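Local coordinates for erythrocyte membrane protein 1 (Plasmodium falciparum, PDB 2XU0), which probably binds host cell surface receptors as a parasite adhesin, the chain being its N-terminal NTS-DBL1 domain, a rosetting domain of the malaria parasite, at residues E45-G50 / I259-Q263; D350-C354 / I364-C370; C470-G474 / C483-S487. The protein carries 10 engineered substitutions. The contacts are given in a common frame with arbitrary orientation. Residues are numbered along the deposited sequence.

Contact 1: residues E45-G50 / I259-Q263; sequences EQQLKG and INREQ
Residues 45-50 form a turn that runs into an extended end and lies against residues 259-263 of helix 249-268, which is kinked where the N atoms of E262 and Q263 lack a bond to the preceding turn. E45-Q47 have helical phi/psi without regular helical bonding. L48 N donates to E45 O at 3.0 Å, and K49 and G50 then open out with psi near 130°. The nearest CA pair is K49 and I259, 6.1 Å apart. Three hydrogen bonds, all to loop backbone, fix the approach. With chi1 m, N260 uses both ends of its amide: ND2 donates to L48 O at 3.0 Å, and G50 N donates to OD1 of N260 at 2.8 Å. Three residues on, about one helical turn, Q263 (chi1 m, chi2 t) reaches over so that its NE2 donates to G50 O at 2.9 Å. N260 ND2 also bonds W256 O within the helix. Apolar contact centres on I259, whose CA-CB bond points at the loop. Its CD1 lies 3.9 Å from L48 CB and 3.8 Å from E45 CG, and its CG2 lies 3.7 Å from K49 CA. The side chain of L48 also packs on L252 and W256 of the same helix. Through N260 and Q263, which hydrogen-bond backbone groups of the loop at L48 and G50, the contact joins the N-terminal segment (NTS) of PfEMP1 to a helix of the Duffy-binding domain.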
ATOM      1  N   GLU A  45      11.048  10.829 -27.868  1.00 57.93           N
ATOM      2  CA  GLU A  45      10.007   9.971 -27.289  1.00 57.21           C
ATOM      3  C   GLU A  45       9.797   8.636 -27.981  1.00 60.22           C
ATOM      4  O   GLU A  45       9.789   7.594 -27.331  1.00 59.27           O
ATOM      5  CB  GLU A  45       8.677  10.733 -27.220  1.00 58.61           C
ATOM      6  CG  GLU A  45       8.563  11.610 -25.990  1.00 70.73           C
ATOM      7  CD  GLU A  45       7.164  12.027 -25.575  1.00 94.38           C
ATOM      8  OE1 GLU A  45       6.181  11.434 -26.079  1.00 92.23           O
ATOM      9  OE2 GLU A  45       7.054  12.931 -24.714  1.00 85.92           O
ATOM     10  N   GLN A  46       9.671   8.667 -29.307  1.00 57.02           N
ATOM     11  CA  GLN A  46       9.408   7.499 -30.151  1.00 56.36           C
ATOM     12  C   GLN A  46      10.490   6.426 -30.114  1.00 59.05           C
ATOM     13  O   GLN A  46      10.182   5.263 -30.382  1.00 59.80           O
ATOM     14  CB  GLN A  46       9.030   7.902 -31.602  1.00 57.63           C
ATOM     15  CG  GLN A  46       8.253   9.230 -31.756  0.50 71.79           C
ATOM     16  CD  GLN A  46       9.060  10.502 -31.501  0.50 86.25           C
ATOM     17  OE1 GLN A  46      10.301  10.512 -31.475  0.50 77.65           O
ATOM     18  NE2 GLN A  46       8.361  11.601 -31.254  0.50 78.15           N
ATOM     19  N   GLN A  47      11.732   6.793 -29.736  1.00 54.22           N
ATOM     20  CA  GLN A  47      12.863   5.851 -29.630  1.00 53.82           C
ATOM     21  C   GLN A  47      12.764   5.005 -28.347  1.00 57.40           C
ATOM     22  O   GLN A  47      13.418   3.962 -28.238  1.00 56.56           O
ATOM     23  CB  GLN A  47      14.218   6.601 -29.651  1.00 55.13           C
ATOM     24  CG  GLN A  47      14.776   6.851 -31.043  0.50 72.27           C
ATOM     25  CD  GLN A  47      14.172   8.074 -31.673  0.50 90.52           C
ATOM     26  OE1 GLN A  47      13.123   8.015 -32.322  0.50 86.82           O
ATOM     27  NE2 GLN A  47      14.820   9.212 -31.496  0.50 82.88           N
ATOM     28  N   LEU A  48      11.969   5.485 -27.370  1.00 53.55           N
ATOM     29  CA  LEU A  48      11.735   4.846 -26.072  1.00 51.89           C
ATOM     30  C   LEU A  48      10.362   4.198 -26.051  1.00 56.70           C
ATOM     31  O   LEU A  48      10.085   3.371 -25.182  1.00 56.12           O
ATOM     32  CB  LEU A  48      11.846   5.878 -24.938  1.00 51.14           C
ATOM     33  CG  LEU A  48      13.213   6.524 -24.670  1.00 54.43           C
ATOM     34  CD1 LEU A  48      13.152   7.351 -23.432  1.00 53.89           C
ATOM     35  CD2 LEU A  48      14.319   5.481 -24.524  1.00 55.25           C
ATOM     36  N   LYS A  49       9.507   4.562 -27.023  1.00 54.99           N
ATOM     37  CA  LYS A  49       8.170   4.010 -27.164  1.00 56.38           C
ATOM     38  C   LYS A  49       8.247   2.541 -27.554  1.00 64.05           C
ATOM     39  O   LYS A  49       8.941   2.181 -28.505  1.00 64.09           O
ATOM     40  CB  LYS A  49       7.351   4.825 -28.177  1.00 59.22           C
ATOM     41  CG  LYS A  49       5.882   4.414 -28.270  1.00 76.22           C
ATOM     42  CD  LYS A  49       4.961   5.316 -27.448  1.00 82.88           C
ATOM     43  CE  LYS A  49       3.505   5.088 -27.772  1.00 85.19           C
ATOM     44  NZ  LYS A  49       3.041   3.735 -27.372  1.00 85.36           N
ATOM     45  N   GLY A  50       7.577   1.709 -26.772  1.00 63.51           N
ATOM     46  CA  GLY A  50       7.547   0.271 -26.986  1.00 64.45           C
ATOM     47  C   GLY A  50       6.358  -0.176 -27.809  1.00 71.46           C
ATOM     48  O   GLY A  50       5.218   0.199 -27.524  1.00 70.80           O
ATOM     49  N   ILE A 259       6.695   7.237 -20.844  1.00 31.36           N
ATOM     50  CA  ILE A 259       6.285   6.966 -22.210  1.00 32.37           C
ATOM     51  C   ILE A 259       5.449   5.700 -22.339  1.00 38.61           C
ATOM     52  O   ILE A 259       4.453   5.701 -23.065  1.00 39.90           O
ATOM     53  CB  ILE A 259       7.500   7.028 -23.180  1.00 35.96           C
ATOM     54  CG1 ILE A 259       7.936   8.501 -23.412  1.00 35.48           C
ATOM     55  CG2 ILE A 259       7.193   6.344 -24.530  1.00 38.91           C
ATOM     56  CD1 ILE A 259       9.473   8.674 -23.685  1.00 40.51           C
ATOM     57  N   ASN A 260       5.808   4.642 -21.599  1.00 34.72           N
ATOM     58  CA  ASN A 260       5.115   3.368 -21.714  1.00 34.81           C
ATOM     59  C   ASN A 260       4.110   3.065 -20.638  1.00 38.12           C
ATOM     60  O   ASN A 260       3.484   2.009 -20.702  1.00 39.22           O
ATOM     61  CB  ASN A 260       6.147   2.235 -21.827  1.00 39.44           C
ATOM     62  CG  ASN A 260       6.990   2.341 -23.073  1.00 50.13           C
ATOM     63  OD1 ASN A 260       6.565   1.968 -24.162  1.00 46.93           O
ATOM     64  ND2 ASN A 260       8.147   2.951 -22.958  1.00 37.17           N
ATOM     65  N   ARG A 261       3.948   3.951 -19.639  1.00 34.26           N
ATOM     66  CA  ARG A 261       3.052   3.696 -18.496  1.00 33.87           C
ATOM     67  C   ARG A 261       1.618   3.347 -18.864  1.00 35.47           C
ATOM     68  O   ARG A 261       0.999   2.548 -18.180  1.00 34.09           O
ATOM     69  CB  ARG A 261       3.119   4.820 -17.438  1.00 34.62           C
ATOM     70  CG  ARG A 261       2.508   6.150 -17.892  1.00 38.77           C
ATOM     71  CD  ARG A 261       2.760   7.270 -16.898  1.00 33.03           C
ATOM     72  NE  ARG A 261       1.992   7.116 -15.657  1.00 25.98           N
ATOM     73  CZ  ARG A 261       0.771   7.589 -15.459  1.00 33.92           C
ATOM     74  NH1 ARG A 261       0.134   8.231 -16.432  1.00 32.51           N
ATOM     75  NH2 ARG A 261       0.178   7.431 -14.289  1.00 23.98           N
ATOM     76  N   GLU A 262       1.102   3.930 -19.960  1.00 33.53           N
ATOM     77  CA  GLU A 262      -0.261   3.699 -20.416  1.00 33.00           C
ATOM     78  C   GLU A 262      -0.510   2.248 -20.810  1.00 34.34           C
ATOM     79  O   GLU A 262      -1.487   1.686 -20.343  1.00 33.65           O
ATOM     80  CB  GLU A 262      -0.618   4.662 -21.546  1.00 34.97           C
ATOM     81  CG  GLU A 262      -2.055   4.500 -21.992  1.00 43.72           C
ATOM     82  CD  GLU A 262      -2.409   5.334 -23.204  1.00 65.28           C
ATOM     83  OE1 GLU A 262      -2.870   4.749 -24.210  1.00 74.67           O
ATOM     84  OE2 GLU A 262      -2.236   6.572 -23.142  1.00 50.84           O
ATOM     85  N   GLN A 263       0.358   1.651 -21.651  1.00 33.42           N
ATOM     86  CA  GLN A 263       0.283   0.232 -22.080  1.00 35.02           C
ATOM     87  C   GLN A 263       0.505  -0.680 -20.877  1.00 38.67           C
ATOM     88  O   GLN A 263      -0.205  -1.686 -20.715  1.00 39.94           O
ATOM     89  CB  GLN A 263       1.374  -0.107 -23.106  1.00 37.44           C
ATOM     90  CG  GLN A 263       1.516   0.834 -24.274  1.00 52.09           C
ATOM     91  CD  GLN A 263       2.625   0.370 -25.176  1.00 67.26           C
ATOM     92  OE1 GLN A 263       2.524  -0.679 -25.827  1.00 61.96           O
ATOM     93  NE2 GLN A 263       3.715   1.135 -25.216  1.00 57.37           N
TER

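Contact 2: residues D350-C354 / I364-C370; sequences DGHDC and IFVDLDC
Both segments are irregular loop, although 368-370 have helical phi/psi without the regular bonds. G351 has positive phi (79°), and its CA is 4.6 Å from that of C370; G351 O approaches C370 CB (3.3 Å) and V366 CG1 (3.4 Å). H352 is extended, its CA 4.6 Å from that of V366. With chi1 m, H352 offers one ring face to I364, whose CG2 makes a CH-pi contact 3.5 Å from the H352 ring centroid, 17° off the normal. D353 (chi1 t) supplies the one hydrogen bond between the segments, D353 N to F365 O at 2.8 Å; D353 CA lies 3.8 Å from C370 SG, and its CB meets the F365 ring edge. Two acidic groups lie close, D353 OD2 3.8 Å from D367 OD2, but the D353 carboxylate has hydrogen bonds to T355 and Q356. Within 364-370, D367 OD1 accepts from C370 N (2.9 Å) in an Asx motif. C354 turns away into its disulfide with C470. Both segments belong to the loop between strand 345-346 and helix 371-407, with C370, bonded to C347, immediately before that helix.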
ATOM      1  N   ASP A 350      -8.360 -11.239  31.551  1.00 44.63           N
ATOM      2  CA  ASP A 350      -7.729 -12.149  32.530  1.00 45.63           C
ATOM      3  C   ASP A 350      -8.420 -13.547  32.570  1.00 50.22           C
ATOM      4  O   ASP A 350      -8.033 -14.406  33.369  1.00 51.30           O
ATOM      5  CB  ASP A 350      -7.699 -11.521  33.954  1.00 47.51           C
ATOM      6  CG  ASP A 350      -7.224 -10.076  34.045  1.00 58.10           C
ATOM      7  OD1 ASP A 350      -6.012  -9.833  33.834  1.00 57.92           O
ATOM      8  OD2 ASP A 350      -8.051  -9.198  34.405  1.00 63.13           O
ATOM      9  N   GLY A 351      -9.417 -13.752  31.719  1.00 46.55           N
ATOM     10  CA  GLY A 351     -10.183 -14.993  31.644  1.00 47.65           C
ATOM     11  C   GLY A 351     -11.245 -15.142  32.725  1.00 52.87           C
ATOM     12  O   GLY A 351     -11.724 -16.255  32.975  1.00 52.64           O
ATOM     13  N   HIS A 352     -11.628 -14.025  33.382  1.00 48.54           N
ATOM     14  CA  HIS A 352     -12.671 -14.050  34.415  1.00 48.13           C
ATOM     15  C   HIS A 352     -14.045 -14.021  33.770  1.00 50.97           C
ATOM     16  O   HIS A 352     -14.233 -13.370  32.730  1.00 49.57           O
ATOM     17  CB  HIS A 352     -12.563 -12.845  35.369  1.00 49.12           C
ATOM     18  CG  HIS A 352     -11.244 -12.698  36.059  1.00 52.60           C
ATOM     19  ND1 HIS A 352     -10.907 -11.528  36.709  1.00 54.51           N
ATOM     20  CD2 HIS A 352     -10.221 -13.583  36.188  1.00 54.31           C
ATOM     21  CE1 HIS A 352      -9.697 -11.730  37.206  1.00 53.91           C
ATOM     22  NE2 HIS A 352      -9.244 -12.949  36.913  1.00 54.26           N
ATOM     23  N   ASP A 353     -15.012 -14.714  34.396  1.00 46.76           N
ATOM     24  CA  ASP A 353     -16.394 -14.688  33.942  1.00 46.35           C
ATOM     25  C   ASP A 353     -17.034 -13.538  34.722  1.00 50.59           C
ATOM     26  O   ASP A 353     -17.275 -13.661  35.930  1.00 50.78           O
ATOM     27  CB  ASP A 353     -17.099 -16.042  34.178  1.00 48.04           C
ATOM     28  CG  ASP A 353     -18.580 -16.096  33.836  1.00 56.46           C
ATOM     29  OD1 ASP A 353     -19.118 -15.080  33.314  1.00 55.18           O
ATOM     30  OD2 ASP A 353     -19.210 -17.152  34.088  1.00 62.60           O
ATOM     31  N   CYS A 354     -17.272 -12.407  34.032  1.00 46.24           N
ATOM     32  CA  CYS A 354     -17.822 -11.191  34.634  1.00 46.14           C
ATOM     33  C   CYS A 354     -19.238 -11.352  35.213  1.00 50.01           C
ATOM     34  O   CYS A 354     -19.615 -10.601  36.123  1.00 49.62           O
ATOM     35  CB  CYS A 354     -17.709 -10.007  33.671  1.00 46.57           C
ATOM     36  SG  CYS A 354     -16.016  -9.688  33.085  1.00 50.19           S
ATOM     37  N   ILE A 364     -13.188 -13.816  42.461  1.00 63.47           N
ATOM     38  CA  ILE A 364     -12.829 -14.152  41.090  1.00 62.22           C
ATOM     39  C   ILE A 364     -13.425 -15.511  40.691  1.00 64.93           C
ATOM     40  O   ILE A 364     -13.178 -16.513  41.368  1.00 65.82           O
ATOM     41  CB  ILE A 364     -11.276 -14.182  40.916  1.00 65.08           C
ATOM     42  CG1 ILE A 364     -10.473 -13.093  41.698  1.00 65.44           C
ATOM     43  CG2 ILE A 364     -10.842 -14.367  39.475  1.00 65.28           C
ATOM     44  CD1 ILE A 364     -10.668 -11.657  41.364  1.00 70.10           C
ATOM     45  N   PHE A 365     -14.153 -15.560  39.565  1.00 58.01           N
ATOM     46  CA  PHE A 365     -14.643 -16.824  39.037  1.00 55.65           C
ATOM     47  C   PHE A 365     -14.232 -16.998  37.592  1.00 58.08           C
ATOM     48  O   PHE A 365     -14.630 -16.223  36.711  1.00 57.53           O
ATOM     49  CB  PHE A 365     -16.141 -17.046  39.237  1.00 56.46           C
ATOM     50  CG  PHE A 365     -16.569 -18.444  38.848  1.00 57.13           C
ATOM     51  CD1 PHE A 365     -16.345 -19.520  39.701  1.00 60.12           C
ATOM     52  CD2 PHE A 365     -17.164 -18.690  37.617  1.00 58.22           C
ATOM     53  CE1 PHE A 365     -16.740 -20.810  39.340  1.00 61.30           C
ATOM     54  CE2 PHE A 365     -17.552 -19.979  37.256  1.00 61.50           C
ATOM     55  CZ  PHE A 365     -17.342 -21.031  38.121  1.00 59.77           C
ATOM     56  N   VAL A 366     -13.419 -18.028  37.358  1.00 53.29           N
ATOM     57  CA  VAL A 366     -12.922 -18.383  36.037  1.00 52.15           C
ATOM     58  C   VAL A 366     -13.693 -19.625  35.612  1.00 56.29           C
ATOM     59  O   VAL A 366     -13.474 -20.691  36.180  1.00 57.13           O
ATOM     60  CB  VAL A 366     -11.373 -18.613  36.037  1.00 54.73           C
ATOM     61  CG1 VAL A 366     -10.863 -19.055  34.666  1.00 53.79           C
ATOM     62  CG2 VAL A 366     -10.620 -17.376  36.520  1.00 54.45           C
ATOM     63  N   ASP A 367     -14.603 -19.488  34.629  1.00 51.87           N
ATOM     64  CA  ASP A 367     -15.348 -20.608  34.055  1.00 50.69           C
ATOM     65  C   ASP A 367     -14.437 -21.280  32.998  1.00 55.20           C
ATOM     66  O   ASP A 367     -13.236 -20.994  32.941  1.00 54.79           O
ATOM     67  CB  ASP A 367     -16.701 -20.136  33.452  1.00 51.95           C
ATOM     68  CG  ASP A 367     -16.598 -19.295  32.186  1.00 53.79           C
ATOM     69  OD1 ASP A 367     -15.524 -18.707  31.954  1.00 52.21           O
ATOM     70  OD2 ASP A 367     -17.581 -19.270  31.402  1.00 56.37           O
ATOM     71  N   LEU A 368     -14.991 -22.151  32.163  1.00 52.54           N
ATOM     72  CA  LEU A 368     -14.166 -22.842  31.180  1.00 53.19           C
ATOM     73  C   LEU A 368     -14.165 -22.181  29.809  1.00 57.06           C
ATOM     74  O   LEU A 368     -13.239 -22.418  29.034  1.00 56.69           O
ATOM     75  CB  LEU A 368     -14.491 -24.347  31.118  1.00 53.52           C
ATOM     76  CG  LEU A 368     -14.433 -25.061  32.486  1.00 58.95           C
ATOM     77  CD1 LEU A 368     -15.447 -26.098  32.560  1.00 59.34           C
ATOM     78  CD2 LEU A 368     -13.052 -25.621  32.806  1.00 60.79           C
ATOM     79  N   ASP A 369     -15.158 -21.308  29.531  1.00 52.83           N
ATOM     80  CA  ASP A 369     -15.211 -20.579  28.265  1.00 51.88           C
ATOM     81  C   ASP A 369     -14.290 -19.341  28.262  1.00 54.81           C
ATOM     82  O   ASP A 369     -13.572 -19.123  27.285  1.00 54.42           O
ATOM     83  CB  ASP A 369     -16.656 -20.203  27.897  1.00 53.65           C
ATOM     84  CG  ASP A 369     -17.576 -21.383  27.616  1.00 66.78           C
ATOM     85  OD1 ASP A 369     -17.072 -22.532  27.544  1.00 69.50           O
ATOM     86  OD2 ASP A 369     -18.799 -21.160  27.466  1.00 70.80           O
ATOM     87  N   CYS A 370     -14.298 -18.545  29.356  1.00 50.07           N
ATOM     88  CA  CYS A 370     -13.505 -17.311  29.469  1.00 48.27           C
ATOM     89  C   CYS A 370     -11.983 -17.394  29.343  1.00 52.16           C
ATOM     90  O   CYS A 370     -11.431 -16.475  28.735  1.00 51.06           O
ATOM     91  CB  CYS A 370     -13.966 -16.425  30.615  1.00 47.45           C
ATOM     92  SG  CYS A 370     -15.682 -15.873  30.445  1.00 50.84           S
TER

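Contact 3: residues C470-G474 / C483-S487; sequences CPLYG and CIHNS
Two hydrogen bonds from N486 hold the C-terminal tail against the type I beta turn P471-G474, just beyond the small antiparallel hairpin of strands 475-477 and 483-485. N486 ND2 donates to Y473 O at 2.7 Å, and N486 N donates to G474 O at 3.0 Å, so N486 donates through its side chain and backbone to two successive carbonyls. The nearest CA pair is Y473 and N486, 5.4 Å apart. The turn is closed by G474 N to P471 O at 2.9 Å; G474 then takes a positive phi (84°), favourable for glycine, and leads directly into strand 475-477. A water molecule adds a second polar layer: it accepts from Y473 N at 3.0 Å and donates to G474 O and to N486 O, each at 3.1 Å, bridging the turn and the tail. N486 OD1 bonds T476 OG1, and the backbones of I484 and T476 are also paired, so the tail contact continues the bonding of the hairpin. C483 is linked to C477 across the two strands, whereas C470 is tied to C354. Packing surrounds these polar bonds. With chi1 m, Y473 directs its side chain along the tail, Y473 CB lying 3.9 Å from N486 CB and Y473 CG 3.4 Å from S487 OG of the C-terminal residue. At the other end of the turn, P471 and H485 make a CH-pi contact, and both also touch Y346. There P471 CG stands over one face of the H485 imidazole, 3.6 Å from its centroid and 14° off the ring normal.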
ATOM      1  N   CYS A 470     -12.996  -7.103  34.308  1.00 46.35           N
ATOM      2  CA  CYS A 470     -14.441  -7.109  34.596  1.00 46.46           C
ATOM      3  C   CYS A 470     -14.911  -5.793  35.200  1.00 50.10           C
ATOM      4  O   CYS A 470     -14.252  -5.325  36.137  1.00 48.76           O
ATOM      5  CB  CYS A 470     -14.804  -8.257  35.538  1.00 46.58           C
ATOM      6  SG  CYS A 470     -14.848  -9.877  34.754  1.00 50.57           S
ATOM      7  N   PRO A 471     -16.128  -5.292  34.846  1.00 47.37           N
ATOM      8  CA  PRO A 471     -16.689  -4.149  35.598  1.00 47.26           C
ATOM      9  C   PRO A 471     -16.726  -4.533  37.089  1.00 52.44           C
ATOM     10  O   PRO A 471     -17.090  -5.666  37.395  1.00 52.06           O
ATOM     11  CB  PRO A 471     -18.087  -3.984  34.994  1.00 48.70           C
ATOM     12  CG  PRO A 471     -17.977  -4.581  33.630  1.00 53.09           C
ATOM     13  CD  PRO A 471     -17.081  -5.774  33.828  1.00 48.75           C
ATOM     14  N   LEU A 472     -16.200  -3.656  37.978  1.00 50.61           N
ATOM     15  CA  LEU A 472     -16.000  -3.837  39.434  1.00 51.98           C
ATOM     16  C   LEU A 472     -16.962  -4.703  40.244  1.00 56.27           C
ATOM     17  O   LEU A 472     -16.506  -5.448  41.118  1.00 54.81           O
ATOM     18  CB  LEU A 472     -15.802  -2.485  40.169  1.00 52.53           C
ATOM     19  CG  LEU A 472     -14.538  -1.680  39.855  1.00 57.66           C
ATOM     20  CD1 LEU A 472     -14.623  -0.311  40.480  1.00 57.39           C
ATOM     21  CD2 LEU A 472     -13.274  -2.394  40.353  1.00 61.13           C
ATOM     22  N   TYR A 473     -18.278  -4.544  40.021  1.00 54.66           N
ATOM     23  CA  TYR A 473     -19.330  -5.255  40.775  1.00 55.25           C
ATOM     24  C   TYR A 473     -19.975  -6.410  39.987  1.00 60.12           C
ATOM     25  O   TYR A 473     -20.986  -6.973  40.425  1.00 60.92           O
ATOM     26  CB  TYR A 473     -20.390  -4.243  41.276  1.00 56.58           C
ATOM     27  CG  TYR A 473     -19.770  -2.963  41.798  1.00 57.86           C
ATOM     28  CD1 TYR A 473     -19.872  -1.773  41.081  1.00 59.74           C
ATOM     29  CD2 TYR A 473     -18.979  -2.967  42.947  1.00 58.25           C
ATOM     30  CE1 TYR A 473     -19.252  -0.604  41.529  1.00 59.85           C
ATOM     31  CE2 TYR A 473     -18.346  -1.810  43.395  1.00 58.85           C
ATOM     32  CZ  TYR A 473     -18.488  -0.630  42.687  1.00 64.77           C
ATOM     33  OH  TYR A 473     -17.849   0.499  43.144  1.00 63.06           O
ATOM     34  N   GLY A 474     -19.360  -6.759  38.854  1.00 55.31           N
ATOM     35  CA  GLY A 474     -19.823  -7.807  37.956  1.00 54.77           C
ATOM     36  C   GLY A 474     -20.882  -7.357  36.971  1.00 58.34           C
ATOM     37  O   GLY A 474     -21.230  -6.170  36.911  1.00 57.05           O
ATOM     38  N   CYS A 483     -26.484  -7.497  28.573  1.00 73.25           N
ATOM     39  CA  CYS A 483     -25.760  -7.548  29.833  1.00 71.44           C
ATOM     40  C   CYS A 483     -25.612  -6.133  30.363  1.00 73.51           C
ATOM     41  O   CYS A 483     -25.263  -5.230  29.600  1.00 73.19           O
ATOM     42  CB  CYS A 483     -24.408  -8.242  29.670  1.00 70.92           C
ATOM     43  SG  CYS A 483     -24.516  -9.953  29.072  1.00 74.31           S
ATOM     44  N   ILE A 484     -25.925  -5.938  31.661  1.00 68.24           N
ATOM     45  CA  ILE A 484     -25.847  -4.644  32.358  1.00 67.03           C
ATOM     46  C   ILE A 484     -24.789  -4.683  33.459  1.00 67.13           C
ATOM     47  O   ILE A 484     -24.574  -5.738  34.062  1.00 65.56           O
ATOM     48  CB  ILE A 484     -27.231  -4.145  32.896  1.00 70.49           C
ATOM     49  CG1 ILE A 484     -27.894  -5.152  33.874  1.00 70.99           C
ATOM     50  CG2 ILE A 484     -28.172  -3.759  31.747  1.00 71.79           C
ATOM     51  CD1 ILE A 484     -28.675  -4.512  35.056  1.00 79.74           C
ATOM     52  N   HIS A 485     -24.139  -3.536  33.727  1.00 62.25           N
ATOM     53  CA  HIS A 485     -23.125  -3.427  34.780  1.00 61.52           C
ATOM     54  C   HIS A 485     -23.847  -3.333  36.119  1.00 65.77           C
ATOM     55  O   HIS A 485     -24.744  -2.497  36.262  1.00 65.46           O
ATOM     56  CB  HIS A 485     -22.229  -2.185  34.573  1.00 61.88           C
ATOM     57  CG  HIS A 485     -21.272  -2.253  33.407  1.00 65.24           C
ATOM     58  ND1 HIS A 485     -21.476  -3.108  32.327  1.00 66.95           N
ATOM     59  CD2 HIS A 485     -20.151  -1.531  33.178  1.00 66.60           C
ATOM     60  CE1 HIS A 485     -20.472  -2.887  31.498  1.00 66.09           C
ATOM     61  NE2 HIS A 485     -19.650  -1.948  31.966  1.00 66.39           N
ATOM     62  N   ASN A 486     -23.484  -4.215  37.082  1.00 62.31           N
ATOM     63  CA  ASN A 486     -24.053  -4.235  38.434  1.00 61.81           C
ATOM     64  C   ASN A 486     -23.789  -2.918  39.188  1.00 67.77           C
ATOM     65  O   ASN A 486     -22.841  -2.192  38.860  1.00 66.33           O
ATOM     66  CB  ASN A 486     -23.518  -5.417  39.254  1.00 57.87           C
ATOM     67  CG  ASN A 486     -24.015  -6.786  38.850  1.00 59.17           C
ATOM     68  OD1 ASN A 486     -25.088  -6.961  38.250  1.00 48.06           O
ATOM     69  ND2 ASN A 486     -23.250  -7.800  39.222  1.00 44.41           N
ATOM     70  N   SER A 487     -24.629  -2.657  40.231  1.00 66.23           N
ATOM     71  CA  SER A 487     -24.710  -1.483  41.119  1.00 70.42           C
ATOM     72  C   SER A 487     -25.340  -0.258  40.443  1.00 84.86           C
ATOM     73  O   SER A 487     -25.790  -0.380  39.278  1.00 86.11           O
ATOM     74  CB  SER A 487     -23.377  -1.158  41.789  1.00 74.33           C
ATOM     75  OG  SER A 487     -23.007  -2.182  42.696  1.00 84.84           O
ATOM     76  OXT SER A 487     -25.472   0.793  41.110  1.00108.39           O
TER
HETATM   77  O   HOH W   1     -20.106  -3.427  37.969  1.00 47.39           O

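In the fold
Contacts 2 and 3 are neighbours at one end of the elongated molecule, with centres 14 Å apart, and are joined covalently: C354 SG of contact 2 and C470 SG of contact 3 form a disulfide at 2.0 Å. H352 CB packs on the same sulfur of C470, 3.8 Å away. Contact 1 lies on the opposite side of the chain's centre, its own centre 66 Å from that of contact 2 and 68 Å from that of contact 3, with no touch. It joins the N-terminal segment to the Duffy-binding domain, whereas the other two lie at the disulfide-rich far end. All three lie away from the magnesium site and the proline pocket.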